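Capsular polysaccharide export system protein KpsC (Thermosulfurimonas dismutans, PDB 6MGB) probably transfers beta-linked Kdo from CMP-Kdo to the growing glycolipid anchor of bacterial capsular polysaccharide, as a GT-B type glycosyltransferase. Local coordinates at residues Phe76-Gly81 against Ala86-Leu91; Ile304-Gly309 against Phe315-His320; Gly150-Tyr155 against Leu236-Arg241; Ile138-Arg143 against Ser246-Phe251. All blocks are in the same frame, centred on the assembly; numbering follows the deposited sequence. Where two conformers were deposited one is given.

Contact 1: Phe76-Gly81 against Ala86-Leu91; sequences FLRSVG and APPLSL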
loop_
_atom_site.group_PDB
_atom_site.type_symbol
_atom_site.label_atom_id
_atom_site.label_comp_id
_atom_site.label_asym_id
_atom_site.label_seq_id
_atom_site.Cartn_x
_atom_site.Cartn_y
_atom_site.Cartn_z
ATOM N N PHE A 76 -1.581 4.460 -3.012
ATOM C CA PHE A 76 -1.757 4.334 -1.569
ATOM C C PHE A 76 -3.013 5.053 -1.094
ATOM O O PHE A 76 -3.665 4.596 -0.148
ATOM C CB PHE A 76 -0.518 4.863 -0.846
ATOM C CG PHE A 76 0.706 4.007 -1.034
ATOM C CD1 PHE A 76 0.646 2.636 -0.842
ATOM C CD2 PHE A 76 1.915 4.574 -1.407
ATOM C CE1 PHE A 76 1.767 1.848 -1.012
ATOM C CE2 PHE A 76 3.040 3.788 -1.582
ATOM C CZ PHE A 76 2.966 2.424 -1.385
ATOM N N LEU A 77 -3.362 6.174 -1.724
ATOM C CA LEU A 77 -4.667 6.806 -1.560
ATOM C C LEU A 77 -5.481 6.473 -2.804
ATOM O O LEU A 77 -5.183 6.970 -3.894
ATOM C CB LEU A 77 -4.538 8.317 -1.381
ATOM C CG LEU A 77 -3.711 8.824 -0.200
ATOM C CD1 LEU A 77 -3.752 10.344 -0.150
ATOM C CD2 LEU A 77 -4.206 8.229 1.110
ATOM N N ARG A 78 -6.502 5.630 -2.649
ATOM C CA ARG A 78 -7.171 5.049 -3.809
ATOM C C ARG A 78 -8.503 5.723 -4.133
ATOM O O ARG A 78 -8.703 6.176 -5.262
ATOM C CB ARG A 78 -7.385 3.544 -3.611
ATOM C CG ARG A 78 -7.811 2.853 -4.899
ATOM C CD ARG A 78 -8.469 1.515 -4.662
ATOM N NE ARG A 78 -8.884 0.908 -5.924
ATOM C CZ ARG A 78 -9.956 1.277 -6.620
ATOM N NH1 ARG A 78 -10.738 2.257 -6.183
ATOM N NH2 ARG A 78 -10.251 0.662 -7.756
ATOM N N SER A 79 -9.428 5.777 -3.183
ATOM C CA SER A 79 -10.796 6.147 -3.535
ATOM C C SER A 79 -11.626 6.339 -2.272
ATOM O O SER A 79 -11.160 6.120 -1.149
ATOM C CB SER A 79 -11.427 5.080 -4.432
ATOM O OG SER A 79 -11.347 3.802 -3.819
ATOM N N VAL A 80 -12.866 6.773 -2.477
ATOM C CA VAL A 80 -13.917 6.692 -1.467
ATOM C C VAL A 80 -14.712 5.442 -1.826
ATOM O O VAL A 80 -15.667 5.487 -2.604
ATOM C CB VAL A 80 -14.789 7.945 -1.443
ATOM C CG1 VAL A 80 -15.888 7.808 -0.395
ATOM C CG2 VAL A 80 -13.944 9.180 -1.176
ATOM N N GLY A 81 -14.305 4.310 -1.261
ATOM C CA GLY A 81 -14.883 3.034 -1.633
ATOM C C GLY A 81 -13.823 1.984 -1.898
ATOM O O GLY A 81 -12.673 2.317 -2.198
ATOM N N ALA A 86 -15.206 1.882 -7.269
ATOM C CA ALA A 86 -14.895 3.069 -8.051
ATOM C C ALA A 86 -13.505 2.941 -8.664
ATOM O O ALA A 86 -12.734 2.064 -8.254
ATOM C CB ALA A 86 -14.982 4.310 -7.163
ATOM N N PRO A 87 -13.144 3.775 -9.637
ATOM C CA PRO A 87 -11.795 3.706 -10.198
ATOM C C PRO A 87 -10.783 4.317 -9.245
ATOM O O PRO A 87 -11.146 5.119 -8.371
ATOM C CB PRO A 87 -11.908 4.520 -11.494
ATOM C CG PRO A 87 -12.988 5.496 -11.218
ATOM C CD PRO A 87 -13.972 4.782 -10.328
ATOM N N PRO A 88 -9.506 3.968 -9.380
ATOM C CA PRO A 88 -8.500 4.528 -8.472
ATOM C C PRO A 88 -8.228 5.992 -8.782
ATOM O O PRO A 88 -8.236 6.414 -9.941
ATOM C CB PRO A 88 -7.266 3.659 -8.730
ATOM C CG PRO A 88 -7.430 3.196 -10.137
ATOM C CD PRO A 88 -8.913 3.032 -10.351
ATOM N N LEU A 89 -7.994 6.769 -7.725
ATOM C CA LEU A 89 -7.662 8.179 -7.871
ATOM C C LEU A 89 -6.170 8.413 -8.043
ATOM O O LEU A 89 -5.773 9.488 -8.507
ATOM C CB LEU A 89 -8.167 8.962 -6.657
ATOM C CG LEU A 89 -9.682 8.907 -6.435
ATOM C CD1 LEU A 89 -10.058 9.636 -5.156
ATOM C CD2 LEU A 89 -10.429 9.495 -7.625
ATOM N N SER A 90 -5.341 7.442 -7.670
ATOM C CA SER A 90 -3.920 7.476 -7.965
ATOM C C SER A 90 -3.482 6.075 -8.354
ATOM O O SER A 90 -4.122 5.080 -8.004
ATOM C CB SER A 90 -3.098 7.989 -6.776
ATOM O OG SER A 90 -3.208 7.129 -5.657
ATOM N N LEU A 91 -2.380 6.010 -9.094
ATOM C CA LEU A 91 -1.890 4.758 -9.647
ATOM C C LEU A 91 -0.388 4.679 -9.431
ATOM O O LEU A 91 0.329 5.657 -9.656
ATOM C CB LEU A 91 -2.215 4.656 -11.142
ATOM C CG LEU A 91 -2.085 3.283 -11.797
ATOM C CD1 LEU A 91 -3.253 2.390 -11.407
ATOM C CD2 LEU A 91 -1.996 3.438 -13.306
HETATM O O HOH W 1 -1.387 7.399 -3.558
#

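Contact 2: Ile304-Gly309 against Phe315-His320; sequences INPATG and FDVINH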
loop_
_atom_site.group_PDB
_atom_site.type_symbol
_atom_site.label_atom_id
_atom_site.label_comp_id
_atom_site.label_asym_id
_atom_site.label_seq_id
_atom_site.Cartn_x
_atom_site.Cartn_y
_atom_site.Cartn_z
ATOM N N ILE A 304 -4.132 11.879 -10.339
ATOM C CA ILE A 304 -4.960 12.634 -11.271
ATOM C C ILE A 304 -5.776 13.630 -10.465
ATOM O O ILE A 304 -6.094 13.400 -9.293
ATOM C CB ILE A 304 -5.886 11.743 -12.134
ATOM C CG1 ILE A 304 -6.573 10.639 -11.312
ATOM C CG2 ILE A 304 -5.102 11.131 -13.283
ATOM C CD1 ILE A 304 -7.748 11.100 -10.462
ATOM N N ASN A 305 -6.097 14.750 -11.092
ATOM C CA ASN A 305 -7.004 15.696 -10.467
ATOM C C ASN A 305 -8.418 15.167 -10.678
ATOM O O ASN A 305 -8.921 15.198 -11.809
ATOM C CB ASN A 305 -6.838 17.093 -11.063
ATOM C CG ASN A 305 -7.707 18.121 -10.373
ATOM O OD1 ASN A 305 -8.659 17.774 -9.672
ATOM N ND2 ASN A 305 -7.382 19.395 -10.562
ATOM N N PRO A 306 -9.083 14.654 -9.640
ATOM C CA PRO A 306 -10.394 14.023 -9.870
ATOM C C PRO A 306 -11.403 14.956 -10.509
ATOM O O PRO A 306 -12.328 14.488 -11.183
ATOM C CB PRO A 306 -10.831 13.595 -8.461
ATOM C CG PRO A 306 -9.573 13.540 -7.665
ATOM C CD PRO A 306 -8.719 14.635 -8.212
ATOM N N ALA A 307 -11.246 16.266 -10.326
ATOM C CA ALA A 307 -12.215 17.228 -10.833
ATOM C C ALA A 307 -12.042 17.515 -12.317
ATOM O O ALA A 307 -12.998 17.962 -12.961
ATOM C CB ALA A 307 -12.108 18.531 -10.042
ATOM N N THR A 308 -10.857 17.263 -12.873
ATOM C CA THR A 308 -10.567 17.576 -14.263
ATOM C C THR A 308 -10.206 16.363 -15.107
ATOM O O THR A 308 -10.254 16.459 -16.337
ATOM C CB THR A 308 -9.411 18.585 -14.354
ATOM O OG1 THR A 308 -8.195 17.963 -13.923
ATOM C CG2 THR A 308 -9.691 19.799 -13.480
ATOM N N GLY A 309 -9.857 15.236 -14.491
ATOM C CA GLY A 309 -9.393 14.086 -15.237
ATOM C C GLY A 309 -8.005 14.221 -15.818
ATOM O O GLY A 309 -7.613 13.387 -16.641
ATOM N N PHE A 315 -2.444 16.722 -3.353
ATOM C CA PHE A 315 -3.376 17.683 -2.776
ATOM C C PHE A 315 -4.687 17.734 -3.549
ATOM O O PHE A 315 -5.731 18.057 -2.971
ATOM C CB PHE A 315 -2.724 19.064 -2.722
ATOM C CG PHE A 315 -1.528 19.127 -1.811
ATOM C CD1 PHE A 315 -1.693 19.229 -0.439
ATOM C CD2 PHE A 315 -0.242 19.070 -2.323
ATOM C CE1 PHE A 315 -0.601 19.281 0.405
ATOM C CE2 PHE A 315 0.856 19.124 -1.482
ATOM C CZ PHE A 315 0.675 19.228 -0.117
ATOM N N ASP A 316 -4.662 17.418 -4.845
ATOM C CA ASP A 316 -5.907 17.338 -5.603
ATOM C C ASP A 316 -6.782 16.201 -5.092
ATOM O O ASP A 316 -8.005 16.348 -4.978
ATOM C CB ASP A 316 -5.610 17.153 -7.090
ATOM C CG ASP A 316 -4.833 18.312 -7.678
ATOM O OD1 ASP A 316 -5.115 19.470 -7.303
ATOM O OD2 ASP A 316 -3.942 18.064 -8.515
ATOM N N VAL A 317 -6.172 15.058 -4.777
ATOM C CA VAL A 317 -6.940 13.919 -4.284
ATOM C C VAL A 317 -7.388 14.157 -2.848
ATOM O O VAL A 317 -8.518 13.820 -2.475
ATOM C CB VAL A 317 -6.113 12.627 -4.428
ATOM C CG1 VAL A 317 -6.711 11.491 -3.607
ATOM C CG2 VAL A 317 -6.030 12.227 -5.895
ATOM N N ILE A 318 -6.519 14.741 -2.018
ATOM C CA ILE A 318 -6.909 15.055 -0.645
ATOM C C ILE A 318 -8.145 15.946 -0.643
ATOM O O ILE A 318 -9.152 15.638 0.003
ATOM C CB ILE A 318 -5.738 15.704 0.116
ATOM C CG1 ILE A 318 -4.623 14.679 0.339
ATOM C CG2 ILE A 318 -6.212 16.266 1.457
ATOM C CD1 ILE A 318 -3.372 15.240 0.989
ATOM N N ASN A 319 -8.087 17.063 -1.373
ATOM C CA ASN A 319 -9.236 17.960 -1.435
ATOM C C ASN A 319 -10.484 17.237 -1.924
ATOM O O ASN A 319 -11.595 17.552 -1.486
ATOM C CB ASN A 319 -8.926 19.153 -2.339
ATOM C CG ASN A 319 -8.088 20.209 -1.642
ATOM O OD1 ASN A 319 -8.059 20.286 -0.414
ATOM N ND2 ASN A 319 -7.405 21.035 -2.427
ATOM N N HIS A 320 -10.323 16.268 -2.827
ATOM C CA HIS A 320 -11.468 15.493 -3.291
ATOM C C HIS A 320 -11.986 14.566 -2.198
ATOM O O HIS A 320 -13.202 14.412 -2.033
ATOM C CB HIS A 320 -11.085 14.692 -4.535
ATOM C CG HIS A 320 -12.204 13.869 -5.093
ATOM N ND1 HIS A 320 -12.282 12.504 -4.917
ATOM C CD2 HIS A 320 -13.291 14.218 -5.822
ATOM C CE1 HIS A 320 -13.369 12.047 -5.515
ATOM N NE2 HIS A 320 -13.997 13.066 -6.072
HETATM O O HOH W 2 -9.818 18.254 -6.859
#

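Contact 3: Gly150-Tyr155 against Leu236-Arg241; sequences GYFTPY and LSHFDR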
loop_
_atom_site.group_PDB
_atom_site.type_symbol
_atom_site.label_atom_id
_atom_site.label_comp_id
_atom_site.label_asym_id
_atom_site.label_seq_id
_atom_site.Cartn_x
_atom_site.Cartn_y
_atom_site.Cartn_z
ATOM N N GLY A 150 -16.815 4.810 24.318
ATOM C CA GLY A 150 -17.279 3.700 25.120
ATOM C C GLY A 150 -16.943 2.339 24.551
ATOM O O GLY A 150 -17.070 1.339 25.267
ATOM N N TYR A 151 -16.526 2.270 23.284
ATOM C CA TYR A 151 -16.102 0.998 22.709
ATOM C C TYR A 151 -14.892 0.446 23.451
ATOM O O TYR A 151 -14.835 -0.748 23.773
ATOM C CB TYR A 151 -15.788 1.181 21.222
ATOM C CG TYR A 151 -15.572 -0.113 20.470
ATOM C CD1 TYR A 151 -16.627 -0.746 19.825
ATOM C CD2 TYR A 151 -14.315 -0.698 20.398
ATOM C CE1 TYR A 151 -16.437 -1.928 19.135
ATOM C CE2 TYR A 151 -14.115 -1.880 19.709
ATOM C CZ TYR A 151 -15.179 -2.490 19.079
ATOM O OH TYR A 151 -14.988 -3.666 18.391
ATOM N N PHE A 152 -13.914 1.303 23.733
ATOM C CA PHE A 152 -12.700 0.919 24.438
ATOM C C PHE A 152 -12.727 1.456 25.862
ATOM O O PHE A 152 -13.183 2.578 26.106
ATOM C CB PHE A 152 -11.454 1.445 23.718
ATOM C CG PHE A 152 -11.190 0.782 22.397
ATOM C CD1 PHE A 152 -10.794 -0.545 22.340
ATOM C CD2 PHE A 152 -11.326 1.487 21.212
ATOM C CE1 PHE A 152 -10.546 -1.158 21.126
ATOM C CE2 PHE A 152 -11.080 0.879 19.996
ATOM C CZ PHE A 152 -10.689 -0.445 19.952
ATOM N N THR A 153 -12.232 0.653 26.796
ATOM C CA THR A 153 -12.136 1.091 28.183
ATOM C C THR A 153 -10.998 2.098 28.326
ATOM O O THR A 153 -9.892 1.847 27.832
ATOM C CB THR A 153 -11.901 -0.107 29.104
ATOM O OG1 THR A 153 -12.995 -1.024 28.985
ATOM C CG2 THR A 153 -11.772 0.339 30.557
ATOM N N PRO A 154 -11.219 3.239 28.978
ATOM C CA PRO A 154 -10.126 4.207 29.148
ATOM C C PRO A 154 -8.935 3.599 29.875
ATOM O O PRO A 154 -9.086 2.902 30.882
ATOM C CB PRO A 154 -10.774 5.330 29.967
ATOM C CG PRO A 154 -12.226 5.229 29.666
ATOM C CD PRO A 154 -12.505 3.772 29.463
ATOM N N TYR A 155 -7.742 3.869 29.347
ATOM C CA TYR A 155 -6.467 3.541 29.979
ATOM C C TYR A 155 -6.228 2.041 30.114
ATOM O O TYR A 155 -5.274 1.629 30.786
ATOM C CB TYR A 155 -6.351 4.212 31.353
ATOM C CG TYR A 155 -6.689 5.683 31.318
ATOM C CD1 TYR A 155 -7.881 6.157 31.847
ATOM C CD2 TYR A 155 -5.821 6.598 30.737
ATOM C CE1 TYR A 155 -8.196 7.501 31.810
ATOM C CE2 TYR A 155 -6.126 7.944 30.695
ATOM C CZ TYR A 155 -7.314 8.390 31.231
ATOM O OH TYR A 155 -7.619 9.730 31.188
ATOM N N LEU A 236 -6.849 3.149 14.858
ATOM C CA LEU A 236 -5.453 3.125 15.281
ATOM C C LEU A 236 -5.187 4.094 16.424
ATOM O O LEU A 236 -4.298 3.849 17.248
ATOM C CB LEU A 236 -4.547 3.450 14.093
ATOM C CG LEU A 236 -4.385 2.326 13.068
ATOM C CD1 LEU A 236 -3.831 2.871 11.762
ATOM C CD2 LEU A 236 -3.477 1.239 13.621
ATOM N N SER A 237 -5.942 5.192 16.501
ATOM C CA SER A 237 -5.697 6.194 17.533
ATOM C C SER A 237 -5.879 5.639 18.940
ATOM O O SER A 237 -5.407 6.255 19.902
ATOM C CB SER A 237 -6.626 7.392 17.335
ATOM O OG SER A 237 -7.956 7.072 17.704
ATOM N N HIS A 238 -6.553 4.500 19.086
ATOM C CA HIS A 238 -6.830 3.921 20.394
ATOM C C HIS A 238 -5.763 2.934 20.847
ATOM O O HIS A 238 -5.938 2.287 21.885
ATOM C CB HIS A 238 -8.192 3.230 20.380
ATOM C CG HIS A 238 -9.340 4.171 20.199
ATOM N ND1 HIS A 238 -9.980 4.777 21.260
ATOM C CD2 HIS A 238 -9.962 4.615 19.082
ATOM C CE1 HIS A 238 -10.947 5.551 20.804
ATOM N NE2 HIS A 238 -10.957 5.472 19.485
ATOM N N PHE A 239 -4.672 2.801 20.099
ATOM C CA PHE A 239 -3.595 1.892 20.448
ATOM C C PHE A 239 -2.266 2.630 20.375
ATOM O O PHE A 239 -2.129 3.643 19.685
ATOM C CB PHE A 239 -3.562 0.667 19.518
ATOM C CG PHE A 239 -4.825 -0.147 19.540
ATOM C CD1 PHE A 239 -4.943 -1.246 20.375
ATOM C CD2 PHE A 239 -5.894 0.185 18.723
ATOM C CE1 PHE A 239 -6.104 -1.997 20.397
ATOM C CE2 PHE A 239 -7.058 -0.562 18.741
ATOM C CZ PHE A 239 -7.163 -1.653 19.580
ATOM N N ASP A 240 -1.289 2.114 21.116
ATOM C CA ASP A 240 0.090 2.573 21.011
ATOM C C ASP A 240 0.978 1.611 20.239
ATOM O O ASP A 240 1.963 2.046 19.633
ATOM C CB ASP A 240 0.690 2.781 22.405
ATOM C CG ASP A 240 -0.025 3.857 23.195
ATOM O OD1 ASP A 240 -0.518 4.823 22.576
ATOM O OD2 ASP A 240 -0.094 3.738 24.436
ATOM N N ARG A 241 0.646 0.320 20.242
ATOM C CA ARG A 241 1.488 -0.720 19.669
ATOM C C ARG A 241 0.680 -1.528 18.666
ATOM O O ARG A 241 -0.393 -2.043 19.001
ATOM C CB ARG A 241 2.041 -1.625 20.775
ATOM C CG ARG A 241 2.845 -2.810 20.287
ATOM C CD ARG A 241 3.478 -3.544 21.457
ATOM N NE ARG A 241 4.619 -2.820 22.011
ATOM C CZ ARG A 241 5.276 -3.181 23.109
ATOM N NH1 ARG A 241 4.905 -4.259 23.786
ATOM N NH2 ARG A 241 6.305 -2.461 23.533
#

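Contact 4: Ile138-Arg143 against Ser246-Phe251; sequences ISKYNR and SSQMGF. With C5P (cytidine-5'-monophosphate), chain D.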
loop_
_atom_site.group_PDB
_atom_site.type_symbol
_atom_site.label_atom_id
_atom_site.label_comp_id
_atom_site.label_asym_id
_atom_site.label_seq_id
_atom_site.Cartn_x
_atom_site.Cartn_y
_atom_site.Cartn_z
ATOM N N ILE A 138 -7.787 10.400 6.768
ATOM C CA ILE A 138 -7.781 9.881 5.405
ATOM C C ILE A 138 -6.962 8.600 5.364
ATOM O O ILE A 138 -5.973 8.442 6.090
ATOM C CB ILE A 138 -7.235 10.943 4.426
ATOM C CG1 ILE A 138 -8.276 12.048 4.220
ATOM C CG2 ILE A 138 -6.854 10.316 3.084
ATOM C CD1 ILE A 138 -7.736 13.281 3.526
ATOM N N SER A 139 -7.374 7.675 4.505
ATOM C CA SER A 139 -6.699 6.388 4.365
ATOM C C SER A 139 -6.845 5.933 2.917
ATOM O O SER A 139 -7.207 6.722 2.038
ATOM C CB SER A 139 -7.268 5.375 5.374
ATOM O OG SER A 139 -8.654 5.166 5.164
ATOM N N LYS A 140 -6.566 4.652 2.664
ATOM C CA LYS A 140 -6.609 4.139 1.298
ATOM C C LYS A 140 -8.025 4.180 0.733
ATOM O O LYS A 140 -8.238 4.637 -0.396
ATOM C CB LYS A 140 -6.061 2.711 1.259
ATOM C CG LYS A 140 -5.821 2.169 -0.144
ATOM C CD LYS A 140 -5.311 0.733 -0.109
ATOM C CE LYS A 140 -4.796 0.285 -1.470
ATOM N NZ LYS A 140 -3.447 0.847 -1.771
ATOM N N TYR A 141 -9.009 3.708 1.503
ATOM C CA TYR A 141 -10.359 3.498 0.993
ATOM C C TYR A 141 -11.385 4.506 1.494
ATOM O O TYR A 141 -12.371 4.749 0.798
ATOM C CB TYR A 141 -10.843 2.084 1.344
ATOM C CG TYR A 141 -10.010 0.985 0.718
ATOM C CD1 TYR A 141 -9.960 0.824 -0.662
ATOM C CD2 TYR A 141 -9.282 0.103 1.505
ATOM C CE1 TYR A 141 -9.200 -0.180 -1.240
ATOM C CE2 TYR A 141 -8.523 -0.904 0.936
ATOM C CZ TYR A 141 -8.485 -1.041 -0.435
ATOM O OH TYR A 141 -7.729 -2.041 -1.002
ATOM N N ASN A 142 -11.192 5.089 2.675
ATOM C CA ASN A 142 -12.063 6.154 3.178
ATOM C C ASN A 142 -13.532 5.726 3.171
ATOM O O ASN A 142 -14.375 6.308 2.484
ATOM C CB ASN A 142 -11.877 7.434 2.360
ATOM C CG ASN A 142 -10.427 7.861 2.257
ATOM O OD1 ASN A 142 -9.893 8.508 3.158
ATOM N ND2 ASN A 142 -9.785 7.512 1.147
ATOM N N ARG A 143 -13.836 4.700 3.965
ATOM C CA ARG A 143 -15.194 4.168 4.025
ATOM C C ARG A 143 -15.682 3.992 5.454
ATOM O O ARG A 143 -16.869 4.181 5.739
ATOM C CB ARG A 143 -15.270 2.818 3.314
ATOM C CG ARG A 143 -14.816 2.845 1.883
ATOM C CD ARG A 143 -14.734 1.445 1.344
ATOM N NE ARG A 143 -16.051 0.819 1.235
ATOM C CZ ARG A 143 -16.530 -0.077 2.092
ATOM N NH1 ARG A 143 -15.802 -0.472 3.121
ATOM N NH2 ARG A 143 -17.739 -0.591 1.925
ATOM N N SER A 246 2.598 -7.399 6.716
ATOM C CA SER A 246 2.993 -6.561 5.587
ATOM C C SER A 246 1.902 -5.592 5.133
ATOM O O SER A 246 1.987 -5.078 4.011
ATOM C CB SER A 246 3.390 -7.441 4.393
ATOM O OG SER A 246 2.280 -8.194 3.934
ATOM N N SER A 247 0.897 -5.317 5.961
ATOM C CA SER A 247 -0.236 -4.509 5.534
ATOM C C SER A 247 0.146 -3.037 5.395
ATOM O O SER A 247 0.965 -2.507 6.150
ATOM C CB SER A 247 -1.386 -4.647 6.531
ATOM O OG SER A 247 -2.453 -3.774 6.206
ATOM N N GLN A 248 -0.476 -2.368 4.419
ATOM C CA GLN A 248 -0.332 -0.919 4.309
ATOM C C GLN A 248 -0.835 -0.218 5.563
ATOM O O GLN A 248 -0.400 0.898 5.868
ATOM C CB GLN A 248 -1.085 -0.402 3.082
ATOM C CG GLN A 248 -1.054 1.117 2.922
ATOM C CD GLN A 248 -1.831 1.591 1.711
ATOM O OE1 GLN A 248 -2.054 0.836 0.765
ATOM N NE2 GLN A 248 -2.257 2.847 1.739
ATOM N N MET A 249 -1.754 -0.848 6.297
ATOM C CA MET A 249 -2.263 -0.240 7.519
ATOM C C MET A 249 -1.164 -0.060 8.556
ATOM O O MET A 249 -1.298 0.786 9.446
ATOM C CB MET A 249 -3.406 -1.086 8.085
ATOM C CG MET A 249 -4.124 -0.454 9.264
ATOM S SD MET A 249 -5.680 -1.287 9.637
ATOM C CE MET A 249 -6.168 -0.440 11.136
ATOM N N GLY A 250 -0.081 -0.835 8.458
ATOM C CA GLY A 250 1.065 -0.600 9.321
ATOM C C GLY A 250 1.703 0.753 9.077
ATOM O O GLY A 250 2.126 1.431 10.017
ATOM N N PHE A 251 1.781 1.169 7.811
ATOM C CA PHE A 251 2.314 2.494 7.514
ATOM C C PHE A 251 1.350 3.585 7.960
ATOM O O PHE A 251 1.780 4.645 8.426
ATOM C CB PHE A 251 2.613 2.629 6.023
ATOM C CG PHE A 251 3.325 3.902 5.672
ATOM C CD1 PHE A 251 4.601 4.146 6.155
ATOM C CD2 PHE A 251 2.723 4.856 4.869
ATOM C CE1 PHE A 251 5.264 5.318 5.843
ATOM C CE2 PHE A 251 3.382 6.031 4.551
ATOM C CZ PHE A 251 4.654 6.260 5.040
HETATM O O3P C5P D . -2.204 -3.598 2.522
HETATM P P C5P D . -3.619 -4.032 2.832
HETATM O O1P C5P D . -3.580 -5.072 3.948
HETATM O O2P C5P D . -4.475 -4.565 1.700
HETATM O "O5'" C5P D . -4.339 -2.745 3.427
HETATM C "C5'" C5P D . -4.923 -1.765 2.583
HETATM C "C4'" C5P D . -5.648 -0.725 3.398
HETATM O "O4'" C5P D . -6.869 -1.305 3.928
HETATM C "C3'" C5P D . -4.905 -0.226 4.629
HETATM O "O3'" C5P D . -3.991 0.815 4.330
HETATM C "C2'" C5P D . -6.032 0.209 5.557
HETATM O "O2'" C5P D . -6.506 1.504 5.219
HETATM C "C1'" C5P D . -7.117 -0.817 5.230
HETATM N N1 C5P D . -7.099 -1.964 6.169
HETATM C C2 C5P D . -8.088 -2.041 7.291
HETATM N N3 C5P D . -8.060 -3.211 8.238
HETATM C C4 C5P D . -7.077 -4.277 8.069
HETATM C C5 C5P D . -6.093 -4.200 6.952
HETATM C C6 C5P D . -6.122 -3.031 6.006
HETATM O O2 C5P D . -8.886 -1.181 7.433
HETATM N N4 C5P D . -7.048 -5.411 8.989
#

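Contact 1: Phe76-Gly81 against Ala86-Leu91
The carbonyl oxygen Ala86 O is gripped end-on by the guanidinium of Arg78, NH1 and NH2 each lying 2.9 Å from it. The oxygen sits in the guanidinium plane, but only NH2 approaches in the plane of the carbonyl; NH1 comes from above it, 51° out. An extended chain, with CG swung away from the backbone N (chi1 -168°), carries the group there past the ring of Pro88, whose backbone N lies over one guanidinium face. NH1 also donates to Ser79 OG, and NE pairs with Asp74 in a salt bridge, which together fix the rotation of the flat group. One backbone bond and one serine hydroxyl close the rest: Leu89 N donates to Arg78 O over 2.6 Å, and Ser90 OG donates to Leu77 O at 2.7 Å while taking a hydrogen from a water that in turn accepts from Leu77 N. The two segments are sides of an irregular loop joining neighbouring antiparallel strands 69-74 and 90-94 in the mixed sheet of a GT-B-type fold, beside the CMP site.

Contact 2: Ile304-Gly309 against Phe315-His320
Over one face of the His320 imidazole lies the ring of Pro306, whose CB stands 3.7 Å from the imidazole centroid and 16° off its normal, a CH-pi contact displaced toward the rim at CG. A second pair of flat groups meets one helical turn earlier: the amide of Asn305 and the carboxylate of Asp316 are stacked with their planes 6° apart, the two CG atoms 3.9 Å from each other. No hydrogen bond joins this pair. Asp316 OD2 instead accepts from the backbone N of Asn313, just before the helix, while Asn305 OD1 takes Ala307 N at 3.1 Å, the hydrogen bond of an Asx turn, with the donor above the carbonyl plane. The amide is thereby held where the chain leaves strand 302-305 and turns back toward strand 310-312, the last strand of the mixed sheet, before helix 314-322 folds against this turn. Water bridges the same two residues, donating to Asn305 OD1 and to Asp316 O. Deeper in, Val317 turns CG2 toward Ile304 O at 3.6 Å, and the same methyl meets Pro306 CG at 4.2 Å; with CG1 anti to the backbone N of Val317 (chi1 165°), CG2 is left beside that N and faces the strand end. Leu89 packs against Pro306, Val317 and His320 alike.

Contact 3: Gly150-Tyr155 against Leu236-Arg241
Phe152 meets two aromatic side chains of the opposing turn at different inclinations. Against His238 its plane is turned by 34°, and the ring centroids are 4.9 Å apart, an oblique pairing in which the CD2-CE2 side of the phenyl does the touching, with Phe152 CD2 over a face of the imidazole, 3.5 Å from His238 CG. Against Phe239 the planes stand nearly perpendicular, at 82°, yet this pair too is oblique, neither a stack nor edge-to-face. Here the far ends of the rings meet, Phe152 CZ coming to 3.7 Å from Phe239 CZ. Phe152 can serve both because its CG lies beside the backbone N (chi1 -69°), sending the ring across to the turn with one flank against His238 and its end against Phe239. The partners are consecutive residues of a type I beta turn, Leu236 to Phe239, closed by Phe239 N donating to Leu236 O. The three rings form an aromatic cluster, and no hydrogen bond crosses between the segments. Tyr198 adds an edge-to-face ring to Phe152, and Arg158 and Leu160 of strand 158-162 receive Phe239. The cluster thus joins the loop entering strand 158-162 to the turn between helix 232-236 and strand 241-244; strands 158-162 and 241-244 are parallel neighbours in the six-stranded sheet.

Contact 4: Ile138-Arg143 against Ser246-Phe251
Lys140 and Gln248 make the tight part of this contact: Lys140 NZ donates to Gln248 OE1 at 2.9 Å, in the amide plane and on a lone pair. The two chains cross at about a right angle, and a bend at the end of the lysine (chi4 77°) turns its ammonium toward the amide. NZ also donates to Gly75 O, while Gln248 NE2 is held by Phe76 O, so both polar ends are buried and doubly secured. Away from this bond the segments touch little, and CMP fills much of the interval. Ser247 OG gives a hydrogen bond to phosphate oxygen O1P at 2.8 Å and accepts from Met249 N as the N-cap of helix 248-255; Gln248 N points at O3P, nearly straight at 173°. Met249 SD lies 3.4 Å from cytosine N3, and Tyr141 presents a ring edge to ribose O4'. A phosphate held at a helix N-terminus, where the dipole probably favours it, is characteristic of nucleotide sites in GT-B glycosyltransferases, here the CMP pocket.

Contacts 1, 2 and 4 form a connected group, whereas contact 3 stands farther out. Contacts 1 and 2, with centres about 11 Å apart, share the mixed sheet through adjacent strands 90-94 and 302-305 and meet at Leu89. Contact 4, about 12 Å between centres from contact 1, touches it where Gly81 and Tyr141 probably hydrogen-bond through their backbones. Contact 3 lies about 18 Å from contact 4 between centres, in the loops leading into strands 158-162 and 241-244 of the parallel sheet, reaching it through Leu236 and Met249. Along the chain contact 1 comes first, contact 4 spans contact 3, and contact 2 closes last. Helix 314-322, in contact 2, brings the chain end back to the mixed sheet, and contact 4 holds CMP between loops of the mixed and parallel sheets.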